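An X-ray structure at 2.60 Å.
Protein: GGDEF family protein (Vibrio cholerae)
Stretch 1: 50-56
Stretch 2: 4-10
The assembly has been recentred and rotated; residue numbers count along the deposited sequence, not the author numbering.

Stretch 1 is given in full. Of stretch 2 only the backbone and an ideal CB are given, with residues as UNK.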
# COMPACT_ATOMS: atom_id res chain seq x y z
N GLY A 50 -41.22 3.68 -18.67
CA GLY A 50 -42.27 4.47 -18.06
C GLY A 50 -43.29 3.64 -17.30
O GLY A 50 -44.37 4.12 -16.98
N ASN A 51 -42.96 2.38 -17.02
CA ASN A 51 -43.85 1.57 -16.19
C ASN A 51 -43.67 1.85 -14.72
O ASN A 51 -44.36 1.28 -13.88
CB ASN A 51 -43.64 0.08 -16.45
CG ASN A 51 -44.52 -0.43 -17.55
OD1 ASN A 51 -44.25 -0.19 -18.72
ND2 ASN A 51 -45.61 -1.12 -17.19
N ALA A 52 -42.72 2.73 -14.42
CA ALA A 52 -42.44 3.15 -13.05
C ALA A 52 -41.98 4.61 -13.07
O ALA A 52 -41.26 5.03 -13.99
CB ALA A 52 -41.39 2.25 -12.43
N ASP A 53 -42.41 5.39 -12.07
CA ASP A 53 -42.20 6.83 -12.08
C ASP A 53 -40.88 7.23 -11.43
O ASP A 53 -40.26 8.23 -11.81
CB ASP A 53 -43.36 7.54 -11.36
CG ASP A 53 -44.66 7.49 -12.14
OD1 ASP A 53 -44.74 8.12 -13.21
OD2 ASP A 53 -45.62 6.84 -11.67
N PHE A 54 -40.47 6.45 -10.44
CA PHE A 54 -39.25 6.75 -9.69
C PHE A 54 -38.50 5.50 -9.33
O PHE A 54 -39.09 4.45 -9.08
CB PHE A 54 -39.57 7.49 -8.40
CG PHE A 54 -39.98 8.92 -8.57
CD1 PHE A 54 -39.04 9.90 -8.84
CD2 PHE A 54 -41.31 9.29 -8.42
CE1 PHE A 54 -39.42 11.21 -8.98
CE2 PHE A 54 -41.69 10.60 -8.55
CZ PHE A 54 -40.75 11.56 -8.83
N ALA A 55 -37.19 5.63 -9.24
CA ALA A 55 -36.38 4.59 -8.64
C ALA A 55 -35.19 5.24 -7.93
O ALA A 55 -34.70 6.30 -8.36
CB ALA A 55 -35.93 3.59 -9.68
N ALA A 56 -34.74 4.61 -6.85
CA ALA A 56 -33.59 5.13 -6.11
C ALA A 56 -32.37 4.25 -6.30
O ALA A 56 -32.40 3.28 -7.06
CB ALA A 56 -33.91 5.26 -4.60
N UNK A 4 -53.75 10.90 -8.66
CA UNK A 4 -52.96 9.89 -9.36
C UNK A 4 -52.16 9.05 -8.38
O UNK A 4 -52.50 8.94 -7.20
CB UNK A 4 -52.02 10.55 -10.37
N UNK A 5 -51.08 8.44 -8.88
CA UNK A 5 -50.23 7.60 -8.05
C UNK A 5 -48.84 7.44 -8.67
O UNK A 5 -48.72 7.11 -9.85
CB UNK A 5 -50.88 6.23 -7.84
N UNK A 6 -47.81 7.67 -7.88
CA UNK A 6 -46.43 7.55 -8.35
C UNK A 6 -45.87 6.18 -8.05
O UNK A 6 -45.83 5.76 -6.89
CB UNK A 6 -45.55 8.62 -7.71
N UNK A 7 -45.44 5.47 -9.09
CA UNK A 7 -44.91 4.13 -8.94
C UNK A 7 -43.41 4.18 -8.72
O UNK A 7 -42.66 4.61 -9.60
CB UNK A 7 -45.24 3.28 -10.16
N UNK A 8 -42.97 3.78 -7.54
CA UNK A 8 -41.53 3.75 -7.30
C UNK A 8 -41.05 2.31 -7.12
O UNK A 8 -41.67 1.48 -6.44
CB UNK A 8 -41.17 4.59 -6.07
N UNK A 9 -39.95 2.01 -7.81
CA UNK A 9 -39.43 0.66 -7.96
C UNK A 9 -38.67 0.18 -6.75
O UNK A 9 -37.97 0.97 -6.11
CB UNK A 9 -38.52 0.58 -9.19
N UNK A 10 -38.78 -1.11 -6.45
CA UNK A 10 -37.96 -1.74 -5.44
C UNK A 10 -37.46 -3.14 -5.77
O UNK A 10 -38.16 -3.93 -6.36
CB UNK A 10 -38.75 -1.80 -4.13

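Position 4 has an ideal CB with nothing of 50-56 within 5.5 Å, so this contact does not restrict it and almost any side chain would fit. The residue is T4.

Position 5 is hardly more constrained. Its extended backbone (phi/psi -160/130) suits a beta-branched residue, but its CA-to-CB bond points sideways and finds no partner in 50-56. T5 is the deposited residue; T5 OG1 donates to T4 O (2.6 Å), and it meets the other stretch through its backbone, T5 O lying 3.6 Å from D53 OD2.

At position 6 the strand begins. The ideal CB lies 4.3 Å from both D53 OD2 and F54 CD2. An aromatic or a long aliphatic side chain could cover the phenyl group, and a polar one could also be accommodated near the acid. The residue is Y6. With chi1 in m, its ring runs beside F54, Y6 CD1 lying 3.9 Å from F54 CE2, at the edge of the phenylalanine ring, while D53 CB lies near the edge of the tyrosine ring.

Position 7 carries three hydrogen bonds through its backbone: its N donates to the D53 carboxylate at OD2 (2.9 Å, nearly linear), and its O accepts from both D53 N (2.6 Å) and F54 N (3.0 Å). None of this depends on the side chain at position 7. The ideal CB, 3.9 Å from D53 OD2 and 4.0 Å from A52 CA, points sideways, so a flexible chain that can leave the contact is suitable. K7 does this: its CG passes 3.8 Å from D53 OD2, and its end leads away, the amine being hydrogen-bonded elsewhere in the structure.

Position 8 pairs with F54 in a single beta bridge, and its CA makes a 3.1 Å CA-H...O contact with F54 O. The extended backbone (-113/134) and the neighbouring F54 CB favour a beta-branched or other aliphatic residue. V8 fits, its CB 4.0 Å from F54 CB, although its chi1 of -6° lies between the usual wells.

At position 9 the N donates to F54 O (2.9 Å). The ideal CB is 4.0 Å from A55 CB and 4.6 Å from A52 CB, so a small apolar group suits this close methyl-lined approach. A9 supplies one, its CB 4.0 Å from A55 CB. A water bridges A9 O (3.1 Å from the water O) and A56 N (2.7 Å from it).

Position 10 points away from 50-56, which therefore leaves the choice open; its extended backbone readily accepts the beta-branched T10.

Stretch 2 (4-10) TTYKVAT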
# COMPACT_ATOMS: atom_id res chain seq x y z
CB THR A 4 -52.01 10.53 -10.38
OG1 THR A 4 -51.40 9.51 -11.18
CG2 THR A 4 -50.92 11.32 -9.67
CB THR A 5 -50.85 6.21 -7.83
OG1 THR A 5 -52.14 6.35 -7.23
CG2 THR A 5 -49.96 5.37 -6.91
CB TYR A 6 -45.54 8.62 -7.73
CG TYR A 6 -45.98 10.02 -8.03
CD1 TYR A 6 -45.52 10.68 -9.16
CD2 TYR A 6 -46.87 10.69 -7.20
CE1 TYR A 6 -45.93 11.97 -9.45
CE2 TYR A 6 -47.29 11.99 -7.48
CZ TYR A 6 -46.82 12.62 -8.61
OH TYR A 6 -47.22 13.90 -8.90
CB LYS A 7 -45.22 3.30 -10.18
CG LYS A 7 -46.67 3.31 -10.58
CD LYS A 7 -47.53 2.36 -9.77
CE LYS A 7 -48.93 2.30 -10.39
NZ LYS A 7 -49.81 1.25 -9.81
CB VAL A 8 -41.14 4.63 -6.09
CG1 VAL A 8 -42.36 5.41 -5.59
CG2 VAL A 8 -40.47 3.83 -4.99
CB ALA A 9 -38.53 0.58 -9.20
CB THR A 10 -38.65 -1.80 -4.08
OG1 THR A 10 -39.74 -2.71 -4.13
CG2 THR A 10 -39.17 -0.48 -3.71
O HOH W 1 -35.37 2.45 -5.39
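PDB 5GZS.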